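PDB 6V55: adhesion G-protein coupled receptor G6 from Danio rerio, which probably acts as a G-protein-coupled cell-adhesion receptor in myelination, through a large extracellular region that includes a calcium-binding CUB domain. Local coordinates for residues A[47-52]-A[102-107]; A[59-64]-A[96-101]; A[272-277]-A[296-301]. All coordinates share one frame; numbering follows the deposited sequence.

Contact 1: residues A[47-52]-A[102-107]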
loop_
_atom_site.group_PDB
_atom_site.type_symbol
_atom_site.label_atom_id
_atom_site.label_comp_id
_atom_site.label_asym_id
_atom_site.label_seq_id
_atom_site.Cartn_x
_atom_site.Cartn_y
_atom_site.Cartn_z
ATOM N N PHE A 47 -3.513 4.967 -10.055
ATOM C CA PHE A 47 -4.376 3.869 -9.657
ATOM C C PHE A 47 -5.317 3.568 -10.814
ATOM O O PHE A 47 -6.153 4.396 -11.164
ATOM C CB PHE A 47 -5.165 4.237 -8.409
ATOM C CG PHE A 47 -4.328 4.379 -7.156
ATOM C CD1 PHE A 47 -4.255 3.333 -6.246
ATOM C CD2 PHE A 47 -3.640 5.557 -6.879
ATOM C CE1 PHE A 47 -3.509 3.446 -5.092
ATOM C CE2 PHE A 47 -2.873 5.682 -5.741
ATOM C CZ PHE A 47 -2.812 4.624 -4.842
ATOM N N LEU A 48 -5.180 2.403 -11.431
ATOM C CA LEU A 48 -6.114 2.035 -12.479
ATOM C C LEU A 48 -7.438 1.544 -11.917
ATOM O O LEU A 48 -8.453 1.558 -12.630
ATOM C CB LEU A 48 -5.483 0.961 -13.367
ATOM C CG LEU A 48 -4.071 1.316 -13.853
ATOM C CD1 LEU A 48 -3.371 0.140 -14.570
ATOM C CD2 LEU A 48 -4.141 2.520 -14.751
ATOM N N ASP A 49 -7.443 1.115 -10.659
ATOM C CA ASP A 49 -8.571 0.511 -9.962
ATOM C C ASP A 49 -8.201 0.466 -8.490
ATOM O O ASP A 49 -7.029 0.280 -8.166
ATOM C CB ASP A 49 -8.850 -0.903 -10.472
ATOM C CG ASP A 49 -10.187 -1.424 -10.018
ATOM O OD1 ASP A 49 -10.984 -0.593 -9.519
ATOM O OD2 ASP A 49 -10.434 -2.653 -10.131
ATOM N N PHE A 50 -9.190 0.655 -7.609
ATOM C CA PHE A 50 -8.925 0.747 -6.164
ATOM C C PHE A 50 -10.225 0.528 -5.407
ATOM O O PHE A 50 -11.116 1.393 -5.472
ATOM C CB PHE A 50 -8.324 2.123 -5.777
ATOM C CG PHE A 50 -7.984 2.281 -4.301
ATOM C CD1 PHE A 50 -8.906 2.827 -3.385
ATOM C CD2 PHE A 50 -6.714 1.964 -3.841
ATOM C CE1 PHE A 50 -8.591 2.970 -2.045
ATOM C CE2 PHE A 50 -6.384 2.130 -2.512
ATOM C CZ PHE A 50 -7.326 2.635 -1.614
ATOM N N GLU A 51 -10.300 -0.545 -4.615
ATOM C CA GLU A 51 -11.381 -0.704 -3.649
ATOM C C GLU A 51 -10.831 -1.369 -2.396
ATOM O O GLU A 51 -10.409 -2.528 -2.445
ATOM C CB GLU A 51 -12.535 -1.525 -4.227
ATOM C CG GLU A 51 -13.687 -1.746 -3.238
ATOM C CD GLU A 51 -14.701 -2.821 -3.684
ATOM O OE1 GLU A 51 -14.319 -3.800 -4.389
ATOM O OE2 GLU A 51 -15.892 -2.673 -3.312
ATOM N N LEU A 52 -10.841 -0.645 -1.278
ATOM C CA LEU A 52 -10.433 -1.188 0.010
ATOM C C LEU A 52 -11.609 -1.145 0.975
ATOM O O LEU A 52 -12.625 -0.492 0.723
ATOM C CB LEU A 52 -9.255 -0.407 0.591
ATOM C CG LEU A 52 -7.892 -1.087 0.510
ATOM C CD1 LEU A 52 -7.490 -1.244 -0.937
ATOM C CD2 LEU A 52 -6.881 -0.244 1.227
ATOM N N GLN A 102 -12.502 -8.353 3.373
ATOM C CA GLN A 102 -11.596 -8.049 2.275
ATOM C C GLN A 102 -12.380 -7.583 1.061
ATOM O O GLN A 102 -13.461 -8.103 0.766
ATOM C CB GLN A 102 -10.759 -9.266 1.921
ATOM C CG GLN A 102 -9.691 -9.511 2.943
ATOM C CD GLN A 102 -10.133 -10.445 4.019
ATOM O OE1 GLN A 102 -10.725 -11.479 3.733
ATOM N NE2 GLN A 102 -9.875 -10.082 5.275
ATOM N N LYS A 103 -11.837 -6.595 0.373
ATOM C CA LYS A 103 -12.368 -6.136 -0.893
ATOM C C LYS A 103 -11.357 -6.441 -1.998
ATOM O O LYS A 103 -10.402 -7.205 -1.803
ATOM C CB LYS A 103 -12.701 -4.650 -0.822
ATOM C CG LYS A 103 -13.653 -4.285 0.305
ATOM C CD LYS A 103 -15.054 -4.854 0.122
ATOM C CE LYS A 103 -15.793 -4.846 1.457
ATOM N NZ LYS A 103 -17.251 -4.581 1.342
ATOM N N LYS A 104 -11.566 -5.808 -3.152
ATOM C CA LYS A 104 -10.933 -6.234 -4.393
ATOM C C LYS A 104 -9.446 -5.909 -4.412
ATOM O O LYS A 104 -8.630 -6.715 -4.875
ATOM C CB LYS A 104 -11.646 -5.552 -5.549
ATOM C CG LYS A 104 -11.277 -6.039 -6.921
ATOM C CD LYS A 104 -11.369 -4.917 -7.938
ATOM C CE LYS A 104 -12.695 -4.159 -7.882
ATOM N NZ LYS A 104 -12.770 -2.999 -8.834
ATOM N N GLY A 105 -9.071 -4.754 -3.875
ATOM C CA GLY A 105 -7.688 -4.351 -3.904
ATOM C C GLY A 105 -7.442 -3.275 -4.935
ATOM O O GLY A 105 -8.249 -2.342 -5.069
ATOM N N PHE A 106 -6.346 -3.400 -5.682
ATOM C CA PHE A 106 -5.938 -2.294 -6.524
ATOM C C PHE A 106 -4.988 -2.747 -7.618
ATOM O O PHE A 106 -4.329 -3.784 -7.515
ATOM C CB PHE A 106 -5.289 -1.169 -5.715
ATOM C CG PHE A 106 -4.219 -1.611 -4.759
ATOM C CD1 PHE A 106 -2.880 -1.642 -5.156
ATOM C CD2 PHE A 106 -4.531 -1.915 -3.434
ATOM C CE1 PHE A 106 -1.870 -2.009 -4.247
ATOM C CE2 PHE A 106 -3.535 -2.284 -2.524
ATOM C CZ PHE A 106 -2.211 -2.330 -2.931
ATOM N N HIS A 107 -4.911 -1.910 -8.652
ATOM C CA HIS A 107 -4.017 -2.084 -9.788
ATOM C C HIS A 107 -3.382 -0.731 -10.059
ATOM O O HIS A 107 -4.083 0.217 -10.428
ATOM C CB HIS A 107 -4.784 -2.580 -11.015
ATOM C CG HIS A 107 -3.918 -2.928 -12.185
ATOM N ND1 HIS A 107 -4.435 -3.192 -13.433
ATOM C CD2 HIS A 107 -2.574 -3.062 -12.301
ATOM C CE1 HIS A 107 -3.450 -3.456 -14.272
ATOM N NE2 HIS A 107 -2.310 -3.398 -13.608
#
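Phe50 and Phe106 face each other as a non-hydrogen-bonded pair where strands 41-51 and 105-114 run antiparallel in one sheet of the CUB domain β-sandwich. Backbone bonds join the strands on both sides of this pair. Toward the end of the first strand, Glu51 N reaches Gly105 O at 2.8 Å, and Gly105 N returns a bond to Glu51 O. At the other end Leu48 and Asp49 both oppose His107 in a classic β bulge. His107 O accepts a 2.6 Å bond from Leu48 N and only a weak one from Asp49 N, while His107 N donates to Asp49 O at 3.1 Å. Gly105 has backbone angles (phi 105°, psi -137°) at which a CB would press against the preceding carbonyl oxygen, so its lack of a side chain fits this position.

One charged pair lies on the face of the sheet that carries Asp49 and His107. Lys104 bends its chain so that NZ comes to Asp49 OD2 at 2.7 Å, on the syn lone pair, with a weak bond to Asp49 OD1. Tyr21 OH also binds OD2, so this oxygen is gripped twice. Glu51 OE1 lies against Lys104 CB, 3.4 Å away, rather than at its ammonium group.

Within the bulge, Leu48 lays CD1 over the centre of the His107 imidazole, 3.6 Å from the ring centroid, in a CH-pi contact. Ser15 OG holds NE2 of the same ring by a hydrogen bond.

The opposite face is aromatic and buried. The Phe106 ring meets Phe95 edge-to-face. Phe106 CB packs against Phe50 CD2 at 3.9 Å, and with CG between the backbone N and carbonyl carbon (chi1 49°) the Phe106 ring is set with its edge toward Leu52 CD1, which lies 3.9 Å from Phe106 CD2.

Contact 2: residues A[59-64]-A[96-101]. With CA (calcium ion), chain C.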
loop_
_atom_site.group_PDB
_atom_site.type_symbol
_atom_site.label_atom_id
_atom_site.label_comp_id
_atom_site.label_asym_id
_atom_site.label_seq_id
_atom_site.Cartn_x
_atom_site.Cartn_y
_atom_site.Cartn_z
ATOM N N ILE A 59 -8.486 2.893 9.444
ATOM C CA ILE A 59 -7.828 2.098 10.479
ATOM C C ILE A 59 -8.032 0.602 10.316
ATOM O O ILE A 59 -7.532 -0.171 11.149
ATOM C CB ILE A 59 -8.285 2.502 11.900
ATOM C CG1 ILE A 59 -9.739 2.115 12.143
ATOM C CG2 ILE A 59 -8.113 3.995 12.144
ATOM C CD1 ILE A 59 -10.049 1.901 13.614
ATOM N N TYR A 60 -8.727 0.161 9.264
ATOM C CA TYR A 60 -8.907 -1.270 9.015
ATOM C C TYR A 60 -7.930 -1.725 7.934
ATOM O O TYR A 60 -6.901 -2.322 8.260
ATOM C CB TYR A 60 -10.350 -1.591 8.623
ATOM C CG TYR A 60 -11.373 -1.456 9.749
ATOM C CD1 TYR A 60 -10.974 -1.354 11.071
ATOM C CD2 TYR A 60 -12.741 -1.436 9.474
ATOM C CE1 TYR A 60 -11.904 -1.218 12.089
ATOM C CE2 TYR A 60 -13.674 -1.303 10.485
ATOM C CZ TYR A 60 -13.249 -1.200 11.786
ATOM O OH TYR A 60 -14.168 -1.085 12.806
ATOM N N ASP A 61 -8.217 -1.462 6.657
ATOM C CA ASP A 61 -7.240 -1.663 5.597
ATOM C C ASP A 61 -6.856 -0.307 5.048
ATOM O O ASP A 61 -7.731 0.522 4.800
ATOM C CB ASP A 61 -7.782 -2.505 4.438
ATOM C CG ASP A 61 -8.406 -3.811 4.890
ATOM O OD1 ASP A 61 -8.141 -4.212 6.038
ATOM O OD2 ASP A 61 -9.162 -4.431 4.100
ATOM N N ARG A 62 -5.566 -0.075 4.811
ATOM C CA ARG A 62 -5.141 1.209 4.260
ATOM C C ARG A 62 -4.022 1.006 3.249
ATOM O O ARG A 62 -3.262 0.038 3.324
ATOM C CB ARG A 62 -4.686 2.189 5.361
ATOM C CG ARG A 62 -3.475 1.748 6.144
ATOM C CD ARG A 62 -2.917 2.880 7.023
ATOM N NE ARG A 62 -3.878 3.349 8.019
ATOM C CZ ARG A 62 -3.571 4.013 9.137
ATOM N NH1 ARG A 62 -2.303 4.313 9.441
ATOM N NH2 ARG A 62 -4.552 4.371 9.965
ATOM N N VAL A 63 -3.951 1.916 2.285
ATOM C CA VAL A 63 -2.804 2.070 1.396
ATOM C C VAL A 63 -2.160 3.399 1.751
ATOM O O VAL A 63 -2.859 4.413 1.811
ATOM C CB VAL A 63 -3.212 2.044 -0.085
ATOM C CG1 VAL A 63 -2.070 2.504 -0.996
ATOM C CG2 VAL A 63 -3.623 0.665 -0.465
ATOM N N VAL A 64 -0.843 3.395 2.008
ATOM C CA VAL A 64 -0.060 4.611 2.242
ATOM C C VAL A 64 0.802 4.884 1.010
ATOM O O VAL A 64 1.511 3.986 0.543
ATOM C CB VAL A 64 0.818 4.467 3.498
ATOM C CG1 VAL A 64 1.699 5.690 3.680
ATOM C CG2 VAL A 64 -0.044 4.246 4.743
ATOM N N ASN A 96 -1.632 -2.509 3.870
ATOM C CA ASN A 96 -1.849 -3.339 5.052
ATOM C C ASN A 96 -3.334 -3.663 5.177
ATOM O O ASN A 96 -4.178 -2.765 5.069
ATOM C CB ASN A 96 -1.354 -2.632 6.303
ATOM C CG ASN A 96 0.129 -2.431 6.285
ATOM O OD1 ASN A 96 0.901 -3.392 6.404
ATOM N ND2 ASN A 96 0.553 -1.186 6.129
ATOM N N SER A 97 -3.656 -4.941 5.358
ATOM C CA SER A 97 -5.032 -5.354 5.583
ATOM C C SER A 97 -5.083 -5.951 6.977
ATOM O O SER A 97 -4.068 -6.426 7.486
ATOM C CB SER A 97 -5.503 -6.398 4.567
ATOM O OG SER A 97 -4.558 -7.460 4.508
ATOM N N ASP A 98 -6.260 -5.944 7.599
ATOM C CA ASP A 98 -6.306 -6.533 8.923
ATOM C C ASP A 98 -6.820 -7.966 8.785
ATOM O O ASP A 98 -6.689 -8.555 7.712
ATOM C CB ASP A 98 -7.102 -5.661 9.910
ATOM C CG ASP A 98 -8.548 -5.358 9.475
ATOM O OD1 ASP A 98 -9.162 -4.475 10.111
ATOM O OD2 ASP A 98 -9.127 -5.979 8.570
ATOM N N PHE A 99 -7.432 -8.516 9.842
ATOM C CA PHE A 99 -7.792 -9.932 9.949
ATOM C C PHE A 99 -9.119 -10.296 9.294
ATOM O O PHE A 99 -9.397 -11.490 9.172
ATOM C CB PHE A 99 -7.849 -10.373 11.425
ATOM C CG PHE A 99 -8.614 -9.425 12.329
ATOM C CD1 PHE A 99 -9.993 -9.568 12.505
ATOM C CD2 PHE A 99 -7.959 -8.405 13.016
ATOM C CE1 PHE A 99 -10.709 -8.694 13.326
ATOM C CE2 PHE A 99 -8.670 -7.532 13.828
ATOM C CZ PHE A 99 -10.053 -7.684 13.979
ATOM N N SER A 100 -9.956 -9.335 8.899
ATOM C CA SER A 100 -11.284 -9.691 8.406
ATOM C C SER A 100 -11.786 -8.603 7.466
ATOM O O SER A 100 -11.303 -7.477 7.506
ATOM C CB SER A 100 -12.279 -9.858 9.551
ATOM O OG SER A 100 -12.648 -8.570 10.007
ATOM N N VAL A 101 -12.802 -8.957 6.649
ATOM C CA VAL A 101 -13.446 -8.137 5.608
ATOM C C VAL A 101 -12.457 -7.701 4.531
ATOM O O VAL A 101 -11.698 -6.746 4.717
ATOM C CB VAL A 101 -14.177 -6.896 6.180
ATOM C CG1 VAL A 101 -14.962 -6.186 5.107
ATOM C CG2 VAL A 101 -15.072 -7.280 7.353
HETATM CA CA CA C . -9.733 -6.150 6.154
HETATM O O HOH W 1 -8.164 -8.103 5.632
#
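The calcium site of the CUB domain brings Asp61 and Asp98 together across two loop ends, with an antiparallel strand pair beginning just behind them. Asp61 is a bidentate ligand: OD1 lies 2.5 Å from the calcium and OD2 slightly farther off. Asp98 binds through one oxygen, OD2, at 2.5 Å, and the carbonyl oxygens of Ser100 and Val101 add two more ligands from the loop. Glu53 and a water complete the shell, and that water donates to Asp98 O at 2.6 Å.

Asp61 OD1 does double duty. Besides binding the metal, Asp61 OD1 accepts Asp98 N at 3.0 Å, the amide standing 37° out of the carboxylate plane, so one ligand helps to position the other. Asp61 OD1 and Asp98 OD2 are 3.2 Å apart, a proximity of two acidic oxygens that the calcium charge would probably offset. Asp61 OD2 is also hydrogen-bonded by Tyr25 OH. In Asp98, chi1 (57°) sets CG between the backbone N and the carbonyl carbon, and the turn of the carboxylate then gives OD2 to the metal, while Asp98 OD1 lies against Tyr60 CB, 3.5 Å away, and forms a salt bridge with Lys477.

Behind the site, Arg62 and Asn96 form a hydrogen-bonded pair: Arg62 N to Asn96 O is 3.0 Å, and Asn96 N to Arg62 O is 3.1 Å. They lie at the start of strand 62-66 and the end of strand 90-96, neighbours in one sheet. Beyond the calcium loop, Pro472 of strand 468-472 packs on Tyr60, Asp98 and Phe99, and Asp526 of helix 517-527 accepts Val101 N.

Contact 3: residues A[272-277]-A[296-301]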
loop_
_atom_site.group_PDB
_atom_site.type_symbol
_atom_site.label_atom_id
_atom_site.label_comp_id
_atom_site.label_asym_id
_atom_site.label_seq_id
_atom_site.Cartn_x
_atom_site.Cartn_y
_atom_site.Cartn_z
ATOM N N ASN A 272 14.946 28.830 -19.540
ATOM C CA ASN A 272 13.724 29.149 -20.304
ATOM C C ASN A 272 14.008 29.745 -21.695
ATOM O O ASN A 272 13.349 30.694 -22.137
ATOM C CB ASN A 272 12.765 30.033 -19.498
ATOM C CG ASN A 272 11.323 29.691 -19.777
ATOM O OD1 ASN A 272 11.027 28.630 -20.338
ATOM N ND2 ASN A 272 10.415 30.588 -19.413
ATOM N N PHE A 273 14.962 29.138 -22.412
ATOM C CA PHE A 273 15.332 29.599 -23.749
ATOM C C PHE A 273 14.259 29.182 -24.752
ATOM O O PHE A 273 14.019 27.985 -24.960
ATOM C CB PHE A 273 16.695 29.037 -24.159
ATOM C CG PHE A 273 17.281 29.676 -25.405
ATOM C CD1 PHE A 273 17.017 29.154 -26.680
ATOM C CD2 PHE A 273 18.123 30.760 -25.297
ATOM C CE1 PHE A 273 17.548 29.734 -27.813
ATOM C CE2 PHE A 273 18.669 31.341 -26.435
ATOM C CZ PHE A 273 18.380 30.823 -27.694
ATOM N N ARG A 274 13.638 30.170 -25.393
ATOM C CA ARG A 274 12.559 29.938 -26.343
ATOM C C ARG A 274 12.760 30.816 -27.578
ATOM O O ARG A 274 13.391 31.871 -27.515
ATOM C CB ARG A 274 11.178 30.211 -25.709
ATOM C CG ARG A 274 10.809 29.381 -24.465
ATOM C CD ARG A 274 9.744 30.078 -23.615
ATOM N NE ARG A 274 10.291 31.144 -22.774
ATOM C CZ ARG A 274 9.561 32.126 -22.238
ATOM N NH1 ARG A 274 8.245 32.176 -22.461
ATOM N NH2 ARG A 274 10.148 33.067 -21.489
ATOM N N LEU A 275 12.214 30.358 -28.711
ATOM C CA LEU A 275 12.357 31.015 -30.011
ATOM C C LEU A 275 11.039 30.962 -30.771
ATOM O O LEU A 275 10.336 29.951 -30.735
ATOM C CB LEU A 275 13.462 30.351 -30.844
ATOM C CG LEU A 275 13.850 30.901 -32.218
ATOM C CD1 LEU A 275 14.221 32.373 -32.136
ATOM C CD2 LEU A 275 15.003 30.084 -32.746
ATOM N N TRP A 276 10.724 32.044 -31.477
ATOM C CA TRP A 276 9.474 32.180 -32.214
ATOM C C TRP A 276 9.736 32.657 -33.638
ATOM O O TRP A 276 10.774 33.247 -33.941
ATOM C CB TRP A 276 8.529 33.193 -31.562
ATOM C CG TRP A 276 7.822 32.771 -30.317
ATOM C CD1 TRP A 276 6.540 32.292 -30.217
ATOM C CD2 TRP A 276 8.325 32.852 -28.979
ATOM N NE1 TRP A 276 6.225 32.051 -28.900
ATOM C CE2 TRP A 276 7.303 32.390 -28.120
ATOM C CE3 TRP A 276 9.543 33.272 -28.419
ATOM C CZ2 TRP A 276 7.465 32.331 -26.736
ATOM C CZ3 TRP A 276 9.703 33.221 -27.035
ATOM C CH2 TRP A 276 8.673 32.751 -26.213
ATOM N N ASP A 277 8.709 32.463 -34.479
ATOM C CA ASP A 277 8.691 32.755 -35.910
ATOM C C ASP A 277 8.503 34.228 -36.237
ATOM O O ASP A 277 8.786 34.644 -37.365
ATOM C CB ASP A 277 7.541 31.989 -36.556
ATOM C CG ASP A 277 8.013 30.881 -37.433
ATOM O OD1 ASP A 277 9.248 30.779 -37.622
ATOM O OD2 ASP A 277 7.148 30.119 -37.941
ATOM N N VAL A 296 9.240 27.685 -32.308
ATOM C CA VAL A 296 10.230 26.878 -32.995
ATOM C C VAL A 296 11.000 26.043 -32.000
ATOM O O VAL A 296 11.072 24.821 -32.125
ATOM C CB VAL A 296 11.178 27.761 -33.830
ATOM C CG1 VAL A 296 12.204 26.903 -34.534
ATOM C CG2 VAL A 296 10.381 28.602 -34.806
ATOM N N VAL A 297 11.585 26.690 -30.993
ATOM C CA VAL A 297 12.323 26.031 -29.925
ATOM C C VAL A 297 11.654 26.421 -28.611
ATOM O O VAL A 297 11.345 27.597 -28.393
ATOM C CB VAL A 297 13.814 26.428 -29.946
ATOM C CG1 VAL A 297 14.570 25.748 -28.857
ATOM C CG2 VAL A 297 14.458 26.067 -31.278
ATOM N N ASP A 298 11.389 25.431 -27.763
ATOM C CA ASP A 298 10.839 25.637 -26.430
ATOM C C ASP A 298 11.755 24.985 -25.400
ATOM O O ASP A 298 12.527 24.075 -25.720
ATOM C CB ASP A 298 9.414 25.061 -26.338
ATOM C CG ASP A 298 8.677 25.490 -25.083
ATOM O OD1 ASP A 298 8.770 26.669 -24.691
ATOM O OD2 ASP A 298 8.006 24.629 -24.475
ATOM N N TRP A 299 11.682 25.483 -24.167
ATOM C CA TRP A 299 12.442 24.944 -23.047
ATOM C C TRP A 299 11.761 23.701 -22.515
ATOM O O TRP A 299 10.937 23.749 -21.594
ATOM C CB TRP A 299 12.587 25.986 -21.949
ATOM C CG TRP A 299 13.735 25.767 -21.003
ATOM C CD1 TRP A 299 13.641 25.632 -19.651
ATOM C CD2 TRP A 299 15.147 25.795 -21.304
ATOM N NE1 TRP A 299 14.893 25.517 -19.098
ATOM C CE2 TRP A 299 15.833 25.614 -20.088
ATOM C CE3 TRP A 299 15.893 25.909 -22.485
ATOM C CZ2 TRP A 299 17.221 25.542 -20.014
ATOM C CZ3 TRP A 299 17.285 25.853 -22.408
ATOM C CH2 TRP A 299 17.929 25.664 -21.179
ATOM N N ASP A 300 12.149 22.579 -23.090
ATOM C CA ASP A 300 11.431 21.327 -23.014
ATOM C C ASP A 300 12.398 20.318 -23.599
ATOM O O ASP A 300 13.047 20.609 -24.610
ATOM C CB ASP A 300 10.121 21.401 -23.806
ATOM C CG ASP A 300 9.195 20.251 -23.525
ATOM O OD1 ASP A 300 9.526 19.095 -23.899
ATOM O OD2 ASP A 300 8.123 20.515 -22.939
ATOM N N HIS A 301 12.510 19.159 -22.942
ATOM C CA HIS A 301 13.608 18.239 -23.203
ATOM C C HIS A 301 13.559 17.621 -24.592
ATOM O O HIS A 301 14.624 17.314 -25.142
ATOM C CB HIS A 301 13.604 17.126 -22.177
ATOM C CG HIS A 301 14.146 17.533 -20.854
ATOM N ND1 HIS A 301 15.500 17.584 -20.594
ATOM C CD2 HIS A 301 13.521 17.887 -19.706
ATOM C CE1 HIS A 301 15.685 17.961 -19.342
ATOM N NE2 HIS A 301 14.501 18.153 -18.781
#
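Trp299 lays one face of its indole over Asn272 N, which stands 3.2 Å above the ring plane and toward its rim; Phe273 N lies 3.4 Å from Trp299 CE3. Asn272 N and Trp299 NE1 are both donors, so they meet in van der Waals contact and do not hydrogen-bond to each other. The benzo side of the indole meets Phe273 CB, 3.6 Å from Trp299 CE3, and Asn272 OD1 touches Trp299 CB, while Asn272 ND2 is hydrogen-bonded to Cys290 O. An alanine in place of Trp299 would probably leave the backbone at Asn272 and Phe273 without its aromatic cover and open a gap beside Phe273 CB.

Farther along, Leu275 N donates to Val297 O at 2.9 Å and Val296 N to Leu275 O at 3.0 Å. Val296 and Val297 thus both oppose Leu275 in a classic β bulge, with Leu275 CB and Val297 CB 4.0 Å apart.

Asp298 OD1 rests on Arg274 CG at 3.4 Å without reaching the guanidinium. Arg274 instead turns at chi3 (-79°), and NE bonds back to Asn272 O in the guanidinium plane, while NH1 binds Thr289 O. Arg118 forms a salt bridge with Asp298 OD2.

Around this shell, Trp304 and Tyr271 meet the Trp299 ring, and Phe164 meets Phe273 edge-to-face. The bulged segment closes against strand 268-276 of the two-sheet β-sandwich, as in the concanavalin-like fold of the pentraxin family.

Contacts 1 and 2 belong to one CUB domain, their centres 12 Å apart, and the loop closed by contact 1 contains contact 2. They meet in the core between the two sheets. Val63 CG2, from strand 62-66 in contact 2, lies 3.6 Å from Phe106 CE2 of contact 1 and also packs on the ring of Phe50. Residues 101 and 102 join them directly: the chain passes from the calcium ligands into contact 1, where the side chain of Lys103 is about 7 Å from the ion. Contact 3 stands apart in the pentraxin-like domain, its centre about 42 Å from that of contact 1 and about 49 Å from that of contact 2.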